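Local coordinates for hypothetical protein (Pseudomonas aeruginosa, PDB 2H9F), which is probably an isomerase of the PrpF family that acts on methylaconitate, at residues Y231-I240 against F281-A291. Sequence-based numbering, arbitrary orientation.
Sequences YRGTELREEI and FVAPPRDYRTA
In the domain of this PrpF-family protein that carries strand 278-283, the irregular segment leading into helix 238-241 packs across the end of that strand and the loop leading into the short strand 288-289, which pairs antiparallel with strand 295-296. Phe281, Ala283 and Tyr288 face Tyr231, Gly233 and Thr234. The Phe281 ring is the apolar centre: its CE2 lies 3.9 Å from Tyr231 CB, and Ile240 CD1 reaches the ring edge at CZ. The Tyr231 and Phe281 rings meet obliquely, their planes 44° apart, while Tyr231 OH is hydrogen-bonded to Gln246 OE1. Also at the Phe281 edge is the buried Glu235 carboxylate, which folds back on its own loop because the chain bends at chi2 (81°). Its OE2 accepts Arg232 N through the syn lone pair at 3.0 Å, and OE1 takes Gly233 N at 2.8 Å, so two successive backbone amides grip it. Gly233, at positive phi, lets its CA come within 4.2 Å of Ala283 CB. Thr234 CG2 lies 3.8 Å from Tyr288 CB and also touches Arg286 CB, while the Tyr288 ring makes a cation-pi contact with Arg306. Nearer solvent, Arg232 NH1 and Arg286 NE form a like-charge contact at 3.6 Å; the guanidinium planes are tilted by 20°, and Arg286 CD sits over the centre of the Arg232 group. Leu236 CD1 lies against the backbone at Thr290 C and Ala291 N, and 4.1 Å from Ala291 CB.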
loop_
_atom_site.group_PDB
_atom_site.type_symbol
_atom_site.label_atom_id
_atom_site.label_comp_id
_atom_site.label_asym_id
_atom_site.label_seq_id
_atom_site.Cartn_x
_atom_site.Cartn_y
_atom_site.Cartn_z
ATOM N N TYR A 231 41.166 -0.503 0.450
ATOM C CA TYR A 231 40.121 0.444 0.784
ATOM C C TYR A 231 40.346 1.049 2.159
ATOM O O TYR A 231 41.089 0.551 2.992
ATOM C CB TYR A 231 38.721 -0.199 0.698
ATOM C CG TYR A 231 38.317 -0.516 -0.722
ATOM C CD1 TYR A 231 38.850 -1.613 -1.382
ATOM C CD2 TYR A 231 37.463 0.312 -1.432
ATOM C CE1 TYR A 231 38.510 -1.902 -2.702
ATOM C CE2 TYR A 231 37.116 0.030 -2.758
ATOM C CZ TYR A 231 37.652 -1.074 -3.384
ATOM O OH TYR A 231 37.338 -1.357 -4.694
ATOM N N ARG A 232 39.652 2.145 2.371
ATOM C CA ARG A 232 39.802 2.978 3.528
ATOM C C ARG A 232 38.759 2.571 4.552
ATOM O O ARG A 232 38.972 2.710 5.746
ATOM C CB ARG A 232 39.589 4.403 3.058
ATOM C CG ARG A 232 39.505 5.388 4.106
ATOM C CD ARG A 232 40.810 5.718 4.631
ATOM N NE ARG A 232 40.706 7.050 5.223
ATOM C CZ ARG A 232 41.546 7.518 6.132
ATOM N NH1 ARG A 232 42.615 6.805 6.517
ATOM N NH2 ARG A 232 41.301 8.718 6.641
ATOM N N GLY A 233 37.626 2.072 4.078
ATOM C CA GLY A 233 36.538 1.601 4.940
ATOM C C GLY A 233 35.398 2.578 5.074
ATOM O O GLY A 233 34.379 2.240 5.647
ATOM N N THR A 234 35.612 3.801 4.578
ATOM C CA THR A 234 34.657 4.904 4.611
ATOM C C THR A 234 33.899 5.078 3.281
ATOM O O THR A 234 32.968 5.871 3.193
ATOM C CB THR A 234 35.388 6.222 4.928
ATOM O OG1 THR A 234 36.392 6.459 3.941
ATOM C CG2 THR A 234 36.051 6.145 6.283
ATOM N N GLU A 235 34.290 4.329 2.257
ATOM C CA GLU A 235 33.753 4.512 0.920
ATOM C C GLU A 235 32.223 4.516 0.848
ATOM O O GLU A 235 31.548 3.714 1.516
ATOM C CB GLU A 235 34.290 3.425 0.003
ATOM C CG GLU A 235 35.742 3.613 -0.466
ATOM C CD GLU A 235 36.805 3.169 0.532
ATOM O OE1 GLU A 235 36.436 2.543 1.559
ATOM O OE2 GLU A 235 38.006 3.445 0.244
ATOM N N LEU A 236 31.678 5.402 0.017
ATOM C CA LEU A 236 30.245 5.448 -0.251
ATOM C C LEU A 236 29.902 4.761 -1.583
ATOM O O LEU A 236 30.775 4.291 -2.310
ATOM C CB LEU A 236 29.762 6.897 -0.290
ATOM C CG LEU A 236 30.095 7.755 0.924
ATOM C CD1 LEU A 236 29.727 9.197 0.617
ATOM C CD2 LEU A 236 29.398 7.227 2.194
ATOM N N ARG A 237 28.620 4.688 -1.898
ATOM C CA ARG A 237 28.208 3.922 -3.057
ATOM C C ARG A 237 28.777 4.454 -4.352
ATOM O O ARG A 237 29.253 3.693 -5.176
ATOM C CB ARG A 237 26.701 3.862 -3.133
ATOM C CG ARG A 237 26.121 2.893 -2.141
ATOM C CD ARG A 237 24.647 2.693 -2.388
ATOM N NE ARG A 237 23.960 3.969 -2.330
ATOM C CZ ARG A 237 22.752 4.215 -2.837
ATOM N NH1 ARG A 237 22.032 3.264 -3.436
ATOM N NH2 ARG A 237 22.257 5.434 -2.716
ATOM N N GLU A 238 28.752 5.767 -4.535
ATOM C CA GLU A 238 29.176 6.303 -5.808
ATOM C C GLU A 238 30.611 5.922 -6.194
ATOM O O GLU A 238 30.913 5.751 -7.371
ATOM C CB GLU A 238 29.002 7.811 -5.839
ATOM C CG GLU A 238 29.113 8.399 -7.226
ATOM C CD GLU A 238 29.070 9.943 -7.235
ATOM O OE1 GLU A 238 28.795 10.537 -6.159
ATOM O OE2 GLU A 238 29.318 10.553 -8.312
ATOM N N GLU A 239 31.507 5.783 -5.227
ATOM C CA GLU A 239 32.909 5.534 -5.577
ATOM C C GLU A 239 33.196 4.061 -5.820
ATOM O O GLU A 239 34.303 3.712 -6.200
ATOM C CB GLU A 239 33.910 6.165 -4.584
ATOM C CG GLU A 239 33.763 5.756 -3.169
ATOM C CD GLU A 239 34.507 6.666 -2.169
ATOM O OE1 GLU A 239 35.764 6.575 -2.074
ATOM O OE2 GLU A 239 33.798 7.425 -1.456
ATOM N N ILE A 240 32.204 3.199 -5.650
ATOM C CA ILE A 240 32.414 1.780 -5.926
ATOM C C ILE A 240 31.484 1.280 -7.026
ATOM O O ILE A 240 31.921 0.655 -7.991
ATOM C CB ILE A 240 32.224 0.935 -4.689
ATOM C CG1 ILE A 240 33.284 1.279 -3.640
ATOM C CG2 ILE A 240 32.357 -0.553 -5.057
ATOM C CD1 ILE A 240 33.205 0.462 -2.329
ATOM N N PHE A 281 33.790 -5.488 4.085
ATOM C CA PHE A 281 35.083 -5.118 4.545
ATOM C C PHE A 281 34.920 -4.183 5.717
ATOM O O PHE A 281 33.992 -3.373 5.739
ATOM C CB PHE A 281 35.974 -4.498 3.447
ATOM C CG PHE A 281 35.342 -3.386 2.642
ATOM C CD1 PHE A 281 34.432 -3.659 1.638
ATOM C CD2 PHE A 281 35.748 -2.043 2.821
ATOM C CE1 PHE A 281 33.896 -2.619 0.854
ATOM C CE2 PHE A 281 35.202 -1.008 2.060
ATOM C CZ PHE A 281 34.292 -1.283 1.084
ATOM N N VAL A 282 35.852 -4.331 6.657
ATOM C CA VAL A 282 35.834 -3.653 7.950
ATOM C C VAL A 282 37.089 -2.820 8.188
ATOM O O VAL A 282 38.158 -3.066 7.605
ATOM C CB VAL A 282 35.677 -4.695 9.112
ATOM C CG1 VAL A 282 34.426 -5.517 8.900
ATOM C CG2 VAL A 282 36.905 -5.582 9.258
ATOM N N ALA A 283 36.960 -1.856 9.089
ATOM C CA ALA A 283 38.060 -1.008 9.451
ATOM C C ALA A 283 37.832 -0.419 10.845
ATOM O O ALA A 283 36.707 -0.291 11.325
ATOM C CB ALA A 283 38.235 0.117 8.434
ATOM N N PRO A 284 38.919 -0.051 11.509
ATOM C CA PRO A 284 38.750 0.723 12.728
ATOM C C PRO A 284 38.071 2.030 12.406
ATOM O O PRO A 284 38.084 2.458 11.261
ATOM C CB PRO A 284 40.161 0.979 13.208
ATOM C CG PRO A 284 41.075 0.292 12.263
ATOM C CD PRO A 284 40.323 -0.313 11.154
ATOM N N PRO A 285 37.494 2.662 13.423
ATOM C CA PRO A 285 36.749 3.871 13.229
ATOM C C PRO A 285 37.551 5.052 12.720
ATOM O O PRO A 285 38.702 5.246 13.038
ATOM C CB PRO A 285 36.146 4.149 14.604
ATOM C CG PRO A 285 36.783 3.268 15.537
ATOM C CD PRO A 285 37.473 2.192 14.817
ATOM N N ARG A 286 36.869 5.862 11.944
ATOM C CA ARG A 286 37.448 6.941 11.219
ATOM C C ARG A 286 36.269 7.837 10.981
ATOM O O ARG A 286 35.178 7.365 10.688
ATOM C CB ARG A 286 37.914 6.432 9.871
ATOM C CG ARG A 286 39.329 6.746 9.516
ATOM C CD ARG A 286 39.933 5.576 8.773
ATOM N NE ARG A 286 41.195 5.172 9.399
ATOM C CZ ARG A 286 41.627 3.911 9.474
ATOM N NH1 ARG A 286 40.900 2.916 8.962
ATOM N NH2 ARG A 286 42.787 3.640 10.081
ATOM N N ASP A 287 36.486 9.130 11.086
ATOM C CA ASP A 287 35.501 10.078 10.673
ATOM C C ASP A 287 35.222 9.945 9.196
ATOM O O ASP A 287 36.143 9.753 8.390
ATOM C CB ASP A 287 36.017 11.527 10.865
ATOM C CG ASP A 287 36.365 11.875 12.289
ATOM O OD1 ASP A 287 36.167 11.074 13.202
ATOM O OD2 ASP A 287 36.848 13.005 12.496
ATOM N N TYR A 288 33.953 10.120 8.840
ATOM C CA TYR A 288 33.538 10.201 7.432
ATOM C C TYR A 288 32.237 10.956 7.280
ATOM O O TYR A 288 31.480 11.071 8.237
ATOM C CB TYR A 288 33.385 8.814 6.830
ATOM C CG TYR A 288 32.268 7.979 7.403
ATOM C CD1 TYR A 288 32.373 7.403 8.651
ATOM C CD2 TYR A 288 31.114 7.725 6.665
ATOM C CE1 TYR A 288 31.328 6.614 9.167
ATOM C CE2 TYR A 288 30.085 6.931 7.169
ATOM C CZ TYR A 288 30.197 6.382 8.411
ATOM O OH TYR A 288 29.165 5.612 8.909
ATOM N N ARG A 289 32.017 11.470 6.070
ATOM C CA ARG A 289 30.771 12.114 5.675
ATOM C C ARG A 289 30.000 11.196 4.716
ATOM O O ARG A 289 30.576 10.580 3.830
ATOM C CB ARG A 289 31.075 13.446 5.003
ATOM C CG ARG A 289 29.965 14.459 5.077
ATOM C CD ARG A 289 30.384 15.761 4.437
ATOM N NE ARG A 289 31.382 16.532 5.195
ATOM C CZ ARG A 289 31.142 17.246 6.303
ATOM N NH1 ARG A 289 29.935 17.246 6.861
ATOM N NH2 ARG A 289 32.119 17.961 6.878
ATOM N N THR A 290 28.693 11.106 4.895
ATOM C CA THR A 290 27.818 10.454 3.913
ATOM C C THR A 290 27.589 11.265 2.562
ATOM O O THR A 290 27.916 12.472 2.447
ATOM C CB THR A 290 26.481 10.196 4.580
ATOM O OG1 THR A 290 25.849 11.473 4.703
ATOM C CG2 THR A 290 26.685 9.538 5.996
ATOM N N ALA A 291 27.047 10.567 1.542
ATOM C CA ALA A 291 26.537 11.177 0.278
ATOM C C ALA A 291 25.535 12.295 0.592
ATOM O O ALA A 291 25.640 13.400 0.024
ATOM C CB ALA A 291 25.883 10.104 -0.648
#